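PDB 5ZI1: insecticidal crystal protein Cry7Cal from Bacillus thuringiensis, which probably acts as a receptor-binding, pore-forming delta-endotoxin of the three-domain Cry type, and is active against the locust Locusta migratoria manilensis. Local coordinates for residues L111-R116 / A163-Q168; A147-L152 / P234-R239; N461-Y464 / I468-I471. One frame throughout, in Å; residues are numbered along the deposited sequence.

Interaction 1 (L111-R116 / A163-Q168); sequences LLVYER and AEWGMQ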
loop_
_atom_site.group_PDB
_atom_site.type_symbol
_atom_site.label_atom_id
_atom_site.label_comp_id
_atom_site.label_asym_id
_atom_site.label_seq_id
_atom_site.Cartn_x
_atom_site.Cartn_y
_atom_site.Cartn_z
ATOM N N LEU A 111 30.835 -4.664 -24.651
ATOM C CA LEU A 111 30.915 -6.086 -24.360
ATOM C C LEU A 111 30.817 -6.331 -22.868
ATOM O O LEU A 111 29.998 -7.143 -22.431
ATOM C CB LEU A 111 32.206 -6.678 -24.912
ATOM C CG LEU A 111 32.123 -7.179 -26.351
ATOM C CD1 LEU A 111 31.238 -6.308 -27.251
ATOM C CD2 LEU A 111 33.518 -7.302 -26.931
ATOM N N LEU A 112 31.572 -5.551 -22.069
ATOM C CA LEU A 112 31.710 -5.814 -20.638
ATOM C C LEU A 112 30.394 -5.647 -19.896
ATOM O O LEU A 112 30.089 -6.432 -18.995
ATOM C CB LEU A 112 32.779 -4.906 -20.022
ATOM C CG LEU A 112 34.209 -5.402 -20.237
ATOM C CD1 LEU A 112 35.183 -4.280 -19.944
ATOM C CD2 LEU A 112 34.501 -6.622 -19.362
ATOM N N VAL A 113 29.592 -4.644 -20.253
ATOM C CA VAL A 113 28.356 -4.473 -19.503
ATOM C C VAL A 113 27.313 -5.484 -19.962
ATOM O O VAL A 113 26.542 -5.981 -19.130
ATOM C CB VAL A 113 27.848 -3.016 -19.570
ATOM C CG1 VAL A 113 27.538 -2.587 -21.009
ATOM C CG2 VAL A 113 26.643 -2.842 -18.668
ATOM N N TYR A 114 27.313 -5.846 -21.253
ATOM C CA TYR A 114 26.482 -6.953 -21.722
ATOM C C TYR A 114 26.755 -8.232 -20.942
ATOM O O TYR A 114 25.805 -8.908 -20.507
ATOM C CB TYR A 114 26.675 -7.200 -23.209
ATOM C CG TYR A 114 25.973 -8.456 -23.709
ATOM C CD1 TYR A 114 24.674 -8.393 -24.177
ATOM C CD2 TYR A 114 26.598 -9.691 -23.721
ATOM C CE1 TYR A 114 24.009 -9.510 -24.616
ATOM C CE2 TYR A 114 25.939 -10.819 -24.166
ATOM C CZ TYR A 114 24.650 -10.723 -24.627
ATOM O OH TYR A 114 23.986 -11.844 -25.095
ATOM N N GLU A 115 28.033 -8.597 -20.770
ATOM C CA GLU A 115 28.376 -9.818 -20.045
ATOM C C GLU A 115 27.927 -9.793 -18.601
ATOM O O GLU A 115 27.420 -10.792 -18.111
ATOM C CB GLU A 115 29.884 -9.992 -20.109
ATOM C CG GLU A 115 30.377 -11.340 -19.592
ATOM C CD GLU A 115 31.321 -11.196 -18.420
ATOM O OE1 GLU A 115 30.816 -11.073 -17.287
ATOM O OE2 GLU A 115 32.552 -11.199 -18.635
ATOM N N ARG A 116 28.201 -8.695 -17.872
ATOM C CA ARG A 116 27.726 -8.595 -16.496
ATOM C C ARG A 116 26.213 -8.657 -16.423
ATOM O O ARG A 116 25.670 -9.202 -15.451
ATOM C CB ARG A 116 28.225 -7.322 -15.815
ATOM C CG ARG A 116 29.716 -7.155 -15.909
ATOM C CD ARG A 116 30.393 -7.760 -14.685
ATOM N NE ARG A 116 31.832 -7.519 -14.760
ATOM C CZ ARG A 116 32.702 -8.345 -15.331
ATOM N NH1 ARG A 116 32.283 -9.496 -15.867
ATOM N NH2 ARG A 116 33.981 -8.018 -15.364
ATOM N N ALA A 163 19.971 -2.719 -27.099
ATOM C CA ALA A 163 20.386 -2.417 -28.467
ATOM C C ALA A 163 21.674 -1.603 -28.496
ATOM O O ALA A 163 22.531 -1.821 -29.360
ATOM C CB ALA A 163 19.269 -1.681 -29.208
ATOM N N GLU A 164 21.850 -0.680 -27.536
ATOM C CA GLU A 164 23.083 0.101 -27.509
ATOM C C GLU A 164 24.270 -0.697 -26.993
ATOM O O GLU A 164 25.415 -0.301 -27.234
ATOM C CB GLU A 164 22.915 1.380 -26.684
ATOM C CG GLU A 164 21.532 1.975 -26.709
ATOM C CD GLU A 164 21.485 3.319 -25.976
ATOM O OE1 GLU A 164 22.206 4.259 -26.392
ATOM O OE2 GLU A 164 20.750 3.448 -24.970
ATOM N N TRP A 165 24.033 -1.824 -26.330
ATOM C CA TRP A 165 25.113 -2.735 -25.978
ATOM C C TRP A 165 25.500 -3.676 -27.104
ATOM O O TRP A 165 26.475 -4.423 -26.955
ATOM C CB TRP A 165 24.724 -3.578 -24.781
ATOM C CG TRP A 165 24.532 -2.815 -23.536
ATOM C CD1 TRP A 165 24.974 -1.550 -23.257
ATOM C CD2 TRP A 165 23.843 -3.268 -22.376
ATOM N NE1 TRP A 165 24.603 -1.195 -21.984
ATOM C CE2 TRP A 165 23.899 -2.230 -21.425
ATOM C CE3 TRP A 165 23.176 -4.449 -22.050
ATOM C CZ2 TRP A 165 23.324 -2.348 -20.169
ATOM C CZ3 TRP A 165 22.603 -4.561 -20.805
ATOM C CH2 TRP A 165 22.679 -3.519 -19.880
ATOM N N GLY A 166 24.769 -3.663 -28.215
ATOM C CA GLY A 166 24.964 -4.633 -29.269
ATOM C C GLY A 166 23.998 -5.799 -29.245
ATOM O O GLY A 166 24.233 -6.789 -29.942
ATOM N N MET A 167 22.933 -5.723 -28.456
ATOM C CA MET A 167 21.933 -6.773 -28.446
ATOM C C MET A 167 21.072 -6.668 -29.690
ATOM O O MET A 167 20.678 -5.569 -30.099
ATOM C CB MET A 167 21.057 -6.677 -27.194
ATOM C CG MET A 167 21.658 -7.339 -25.971
ATOM S SD MET A 167 20.598 -7.293 -24.520
ATOM C CE MET A 167 19.113 -8.062 -25.081
ATOM N N GLN A 168 20.778 -7.815 -30.289
ATOM C CA GLN A 168 19.862 -7.844 -31.411
ATOM C C GLN A 168 18.423 -7.847 -30.914
ATOM O O GLN A 168 18.137 -8.132 -29.744
ATOM C CB GLN A 168 20.141 -9.061 -32.291
ATOM C CG GLN A 168 21.031 -8.726 -33.476
ATOM C CD GLN A 168 21.527 -9.971 -34.179
ATOM O OE1 GLN A 168 22.306 -10.740 -33.603
ATOM N NE2 GLN A 168 21.096 -10.176 -35.433
#
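Val113 and Trp165 are turned onto one another by their first torsions. In the valine, chi1 of 61° sets CG1 between its own backbone N and carbonyl carbon; in the tryptophan, chi1 of -65° holds CG beside the backbone N and swings the indole across to helix 107-127. CG1 comes down over one face of the indole, 3.5 Å from the centroid of the five-membered ring and 16° off its normal, which makes a CH-pi contact. The methyl is displaced toward the rim, so that CG1 lies 3.4 Å from NE1 of Trp165. The second valine methyl, CG2, rises over the indole rim at Trp165 CZ2, 3.7 Å away. The two side chains cross at about a right angle, one methyl over the pyrrole ring and the other at the benzo rim.

Beside this pair, the backbones come closest at Tyr114 and Trp165, their CA atoms 6.1 Å apart. Gly166, with positive phi, makes a Schellman motif after helix 141-165, and the chain beyond it brings Met167 to the phenol of Tyr114. The methionine meets that ring at its edge: CG is 3.5 Å from Tyr114 CE1 and near the ring plane, while SD lies 5.3 Å from the ring centroid, also at the edge, in a Met-aromatic contact. The phenol hydroxyl is bonded beyond this pair, to Glu171 of helix 169-202. Trp165 also packs on Tyr93 and Leu97 of helix 73-101 and stands edge-to-face with Trp100.

The contact sets the C-terminal end of helix 141-165 against the first half of helix 107-127 in the N-terminal bundle of a three-domain Cry toxin. Between the two segments the chemistry is entirely apolar, aromatic and sulfur-aromatic, which implies that dispersion and shape, rather than directed polar bonds, hold this junction together.

Interaction 2 (A147-L152 / P234-R239); sequences AANLHL and PIYDAR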
loop_
_atom_site.group_PDB
_atom_site.type_symbol
_atom_site.label_atom_id
_atom_site.label_comp_id
_atom_site.label_asym_id
_atom_site.label_seq_id
_atom_site.Cartn_x
_atom_site.Cartn_y
_atom_site.Cartn_z
ATOM N N ALA A 147 13.851 -9.565 -3.668
ATOM C CA ALA A 147 14.732 -10.038 -4.729
ATOM C C ALA A 147 13.983 -10.109 -6.048
ATOM O O ALA A 147 14.518 -9.739 -7.101
ATOM C CB ALA A 147 15.304 -11.405 -4.365
ATOM N N ALA A 148 12.739 -10.587 -6.004
ATOM C CA ALA A 148 11.892 -10.553 -7.183
ATOM C C ALA A 148 11.880 -9.154 -7.770
ATOM O O ALA A 148 12.048 -8.959 -8.984
ATOM C CB ALA A 148 10.477 -10.999 -6.812
ATOM N N ASN A 149 11.715 -8.159 -6.900
ATOM C CA ASN A 149 11.665 -6.784 -7.355
ATOM C C ASN A 149 12.939 -6.396 -8.089
ATOM O O ASN A 149 12.893 -5.787 -9.166
ATOM C CB ASN A 149 11.428 -5.860 -6.165
ATOM C CG ASN A 149 11.327 -4.446 -6.587
ATOM O OD1 ASN A 149 10.389 -4.066 -7.298
ATOM N ND2 ASN A 149 12.313 -3.658 -6.218
ATOM N N LEU A 150 14.098 -6.738 -7.523
ATOM C CA LEU A 150 15.352 -6.388 -8.188
ATOM C C LEU A 150 15.467 -7.061 -9.550
ATOM O O LEU A 150 15.970 -6.458 -10.503
ATOM C CB LEU A 150 16.540 -6.770 -7.309
ATOM C CG LEU A 150 16.697 -6.036 -5.975
ATOM C CD1 LEU A 150 17.949 -6.536 -5.279
ATOM C CD2 LEU A 150 16.755 -4.528 -6.179
ATOM N N HIS A 151 15.020 -8.314 -9.657
ATOM C CA HIS A 151 15.130 -9.051 -10.915
ATOM C C HIS A 151 14.322 -8.368 -12.005
ATOM O O HIS A 151 14.828 -8.108 -13.101
ATOM C CB HIS A 151 14.655 -10.496 -10.710
ATOM C CG HIS A 151 14.915 -11.400 -11.880
ATOM N ND1 HIS A 151 14.279 -12.614 -12.036
ATOM C CD2 HIS A 151 15.750 -11.275 -12.941
ATOM C CE1 HIS A 151 14.709 -13.193 -13.144
ATOM N NE2 HIS A 151 15.607 -12.405 -13.705
ATOM N N LEU A 152 13.062 -8.047 -11.707
ATOM C CA LEU A 152 12.208 -7.380 -12.685
ATOM C C LEU A 152 12.809 -6.055 -13.128
ATOM O O LEU A 152 12.789 -5.713 -14.325
ATOM C CB LEU A 152 10.816 -7.162 -12.091
ATOM C CG LEU A 152 10.095 -8.488 -11.891
ATOM C CD1 LEU A 152 8.749 -8.280 -11.246
ATOM C CD2 LEU A 152 9.963 -9.144 -13.242
ATOM N N PRO A 234 4.401 -4.365 -12.984
ATOM C CA PRO A 234 4.085 -4.047 -14.387
ATOM C C PRO A 234 4.696 -2.737 -14.876
ATOM O O PRO A 234 4.902 -2.591 -16.083
ATOM C CB PRO A 234 2.549 -3.973 -14.401
ATOM C CG PRO A 234 2.099 -4.503 -13.071
ATOM C CD PRO A 234 3.210 -4.216 -12.131
ATOM N N ILE A 235 4.988 -1.773 -13.993
ATOM C CA ILE A 235 5.592 -0.531 -14.466
ATOM C C ILE A 235 7.033 -0.740 -14.936
ATOM O O ILE A 235 7.550 0.069 -15.715
ATOM C CB ILE A 235 5.467 0.544 -13.367
ATOM C CG1 ILE A 235 3.996 0.918 -13.223
ATOM C CG2 ILE A 235 6.276 1.795 -13.690
ATOM C CD1 ILE A 235 3.677 1.533 -11.952
ATOM N N TYR A 236 7.688 -1.843 -14.545
ATOM C CA TYR A 236 9.018 -2.086 -15.086
ATOM C C TYR A 236 8.970 -2.493 -16.558
ATOM O O TYR A 236 10.032 -2.684 -17.168
ATOM C CB TYR A 236 9.744 -3.168 -14.287
ATOM C CG TYR A 236 10.038 -2.839 -12.838
ATOM C CD1 TYR A 236 10.450 -1.573 -12.450
ATOM C CD2 TYR A 236 9.901 -3.808 -11.856
ATOM C CE1 TYR A 236 10.718 -1.291 -11.129
ATOM C CE2 TYR A 236 10.155 -3.531 -10.533
ATOM C CZ TYR A 236 10.563 -2.274 -10.173
ATOM O OH TYR A 236 10.821 -1.998 -8.854
ATOM N N ASP A 237 7.766 -2.647 -17.111
ATOM C CA ASP A 237 7.544 -2.881 -18.539
ATOM C C ASP A 237 7.826 -1.581 -19.276
ATOM O O ASP A 237 6.974 -0.693 -19.352
ATOM C CB ASP A 237 6.112 -3.363 -18.755
ATOM C CG ASP A 237 5.773 -3.627 -20.212
ATOM O OD1 ASP A 237 6.508 -3.164 -21.112
ATOM O OD2 ASP A 237 4.726 -4.274 -20.454
ATOM N N ALA A 238 9.039 -1.459 -19.819
ATOM C CA ALA A 238 9.465 -0.198 -20.417
ATOM C C ALA A 238 8.773 0.113 -21.738
ATOM O O ALA A 238 8.885 1.246 -22.217
ATOM C CB ALA A 238 10.978 -0.202 -20.632
ATOM N N ARG A 239 8.078 -0.849 -22.342
ATOM C CA ARG A 239 7.290 -0.534 -23.529
ATOM C C ARG A 239 5.941 0.059 -23.159
ATOM O O ARG A 239 5.469 0.989 -23.821
ATOM C CB ARG A 239 7.088 -1.781 -24.383
ATOM C CG ARG A 239 8.296 -2.138 -25.190
ATOM C CD ARG A 239 8.115 -3.451 -25.931
ATOM N NE ARG A 239 9.438 -3.975 -26.216
ATOM C CZ ARG A 239 9.694 -5.162 -26.749
ATOM N NH1 ARG A 239 8.705 -5.980 -27.083
ATOM N NH2 ARG A 239 10.957 -5.521 -26.939
#
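Tyr236 reaches from the end of the N-terminal helical bundle, the domain I fold of Cry toxins, to Asn149 and Leu152 on helix 141-165. The compact part of the contact is entirely buried and belongs to this one phenol. Leu152 CB touches the ring at Tyr236 CD2, 3.5 Å away, while the hydroxyl donates a hydrogen bond of 2.6 Å from OH to Asn149 OD1. Asn149 extends its amide to that point with CG anti to the backbone N (chi1 -178°). The hydroxyl approaches at a C=O...donor angle of 117° and is tilted 24° from the carbonyl plane. Phe24 of helix 13-26 packs on both Asn149 and Tyr236, and Phe233 on Asn149 and Leu152; Gln179 NE2 ties the two backbones together by bonding both Leu152 O and Tyr236 O.

Beyond Tyr236 the segment leaves Asn149 and Leu152 and becomes more exposed. Asp237 is partly exposed, and its OD1 receives a weak bond from the backbone N of Arg239, 3.1 Å away. Arg239, exposed, is held elsewhere, by salt bridges to Glu159 and Asp173. Back in the buried part, Asn149 OD1 also lies 3.3 Å from CE2 of Tyr236, at the ring edge and in its plane.

Interaction 3 (N461-Y464 / I468-I471); sequences NKLY and ITQI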
loop_
_atom_site.group_PDB
_atom_site.type_symbol
_atom_site.label_atom_id
_atom_site.label_comp_id
_atom_site.label_asym_id
_atom_site.label_seq_id
_atom_site.Cartn_x
_atom_site.Cartn_y
_atom_site.Cartn_z
ATOM N N ASN A 461 -5.601 14.875 -7.468
ATOM C CA ASN A 461 -5.761 14.188 -8.759
ATOM C C ASN A 461 -5.136 15.014 -9.884
ATOM O O ASN A 461 -5.693 15.165 -10.971
ATOM C CB ASN A 461 -7.222 13.859 -9.063
ATOM C CG ASN A 461 -7.717 12.691 -8.252
ATOM O OD1 ASN A 461 -6.911 11.955 -7.677
ATOM N ND2 ASN A 461 -9.037 12.512 -8.182
ATOM N N LYS A 462 -3.945 15.529 -9.611
ATOM C CA LYS A 462 -3.217 16.327 -10.583
ATOM C C LYS A 462 -2.830 15.492 -11.799
ATOM O O LYS A 462 -2.347 14.361 -11.661
ATOM C CB LYS A 462 -1.972 16.924 -9.929
ATOM C CG LYS A 462 -1.142 17.804 -10.847
ATOM C CD LYS A 462 0.032 18.451 -10.122
ATOM C CE LYS A 462 0.800 19.366 -11.065
ATOM N NZ LYS A 462 2.180 19.643 -10.586
ATOM N N LEU A 463 -3.046 16.045 -12.993
ATOM C CA LEU A 463 -2.468 15.485 -14.207
ATOM C C LEU A 463 -1.077 16.067 -14.378
ATOM O O LEU A 463 -0.878 17.276 -14.212
ATOM C CB LEU A 463 -3.310 15.796 -15.439
ATOM C CG LEU A 463 -4.717 15.216 -15.462
ATOM C CD1 LEU A 463 -5.307 15.390 -16.847
ATOM C CD2 LEU A 463 -4.727 13.754 -15.025
ATOM N N TYR A 464 -0.113 15.207 -14.684
ATOM C CA TYR A 464 1.239 15.677 -14.919
ATOM C C TYR A 464 1.487 15.677 -16.416
ATOM O O TYR A 464 1.573 14.596 -17.024
ATOM C CB TYR A 464 2.268 14.808 -14.198
ATOM C CG TYR A 464 2.052 14.747 -12.700
ATOM C CD1 TYR A 464 1.200 13.805 -12.152
ATOM C CD2 TYR A 464 2.675 15.655 -11.834
ATOM C CE1 TYR A 464 0.971 13.744 -10.793
ATOM C CE2 TYR A 464 2.451 15.605 -10.452
ATOM C CZ TYR A 464 1.594 14.645 -9.947
ATOM O OH TYR A 464 1.339 14.543 -8.604
ATOM N N ILE A 468 3.332 10.061 -17.355
ATOM C CA ILE A 468 2.131 9.245 -17.286
ATOM C C ILE A 468 1.572 9.381 -15.877
ATOM O O ILE A 468 2.263 9.103 -14.892
ATOM C CB ILE A 468 2.421 7.782 -17.635
ATOM C CG1 ILE A 468 2.763 7.648 -19.129
ATOM C CG2 ILE A 468 1.220 6.958 -17.284
ATOM C CD1 ILE A 468 3.577 6.385 -19.470
ATOM N N THR A 469 0.338 9.842 -15.774
ATOM C CA THR A 469 -0.308 10.002 -14.487
ATOM C C THR A 469 -1.218 8.808 -14.287
ATOM O O THR A 469 -2.159 8.600 -15.062
ATOM C CB THR A 469 -1.087 11.317 -14.405
ATOM O OG1 THR A 469 -0.247 12.381 -14.868
ATOM C CG2 THR A 469 -1.463 11.593 -12.950
ATOM N N GLN A 470 -0.922 8.006 -13.274
ATOM C CA GLN A 470 -1.683 6.791 -13.028
ATOM C C GLN A 470 -2.530 7.061 -11.793
ATOM O O GLN A 470 -2.002 7.209 -10.683
ATOM C CB GLN A 470 -0.771 5.575 -12.869
ATOM C CG GLN A 470 -1.511 4.251 -12.678
ATOM C CD GLN A 470 -0.583 3.120 -12.260
ATOM O OE1 GLN A 470 -0.113 3.089 -11.130
ATOM N NE2 GLN A 470 -0.303 2.195 -13.179
ATOM N N ILE A 471 -3.835 7.142 -12.001
ATOM C CA ILE A 471 -4.795 7.534 -10.987
ATOM C C ILE A 471 -5.699 6.335 -10.740
ATOM O O ILE A 471 -6.359 5.862 -11.671
ATOM C CB ILE A 471 -5.630 8.751 -11.412
ATOM C CG1 ILE A 471 -4.728 9.934 -11.770
ATOM C CG2 ILE A 471 -6.606 9.111 -10.307
ATOM C CD1 ILE A 471 -5.511 11.221 -12.084
HETATM O O HOH W 1 -0.237 12.819 -17.418
#
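Thr469 projects from strand 468-472 toward Tyr464, and its rotamer divides the work between its two branches. With chi1 of -48°, OG1 stands beside the backbone N of Thr469 and CG2 points anti to it. OG1 accepts a nearly straight hydrogen bond from the backbone of Tyr464 (N to OG1 2.8 Å, N-H...acceptor angle 166°), and CG2 rests against the loop, 3.2 Å from Lys462 O. A water bridges the same two residues: it donates to Tyr464 O at 2.6 Å and is hydrogen-bonded to Thr469 OG1, also at 2.6 Å.

In Tyr464, chi1 of -58° puts the ring beside Thr469, and its edge meets the threonine; OG1 lies in the ring plane, 3.4 Å from CD1. Lys462, fully extended, runs past the same phenol with CG above one face near the rim. Farther along, Leu463 and Ile471 cross at about a right angle, with leucine CD2 4.0 Å from isoleucine CD1. The other isoleucine branch, CG2, lies 3.9 Å from Asn461 OD1, an oxygen bonded to Lys475, while ND2 of that amide is held by Arg513 O.

The backbone of the strand is itself engaged by its neighbours, Ile468 bonding to Glu244 and Val246 and Thr469 to Phe597, while Asn461 and Leu463 of the loop bond by backbone to Ser515. The loop meets the strand mainly through the strand's side chains, where the chain enters the C-terminal beta-sandwich, domain III of the Cry fold. In the absence of backbone-to-backbone bonds between the segments, one threonine hydroxyl takes their place: OG1 accepts the Tyr464 N-H, and the water it shares serves Tyr464 O, while Leu463 and Ile471 add an apolar contact.

How the interactions relate
Interactions 1 and 2 share helix 141-165 within the N-terminal bundle: interaction 2 uses its middle and interaction 1 its C-terminal end, with contact centres 19 Å apart and nearest atoms about 8 Å apart. Their segments alternate along the chain. Interaction 3 belongs to the beta-rich part, its centre 21 Å from that of interaction 2, and these two touch where Ile235 CD1 lies 4.2 Å from Gln470 OE1. Segment 234-239 thus stands at the boundary between bundle and sandwich. Interaction 1, 35 Å from interaction 3 between centres, is remote from that boundary, at the outer end of the bundle.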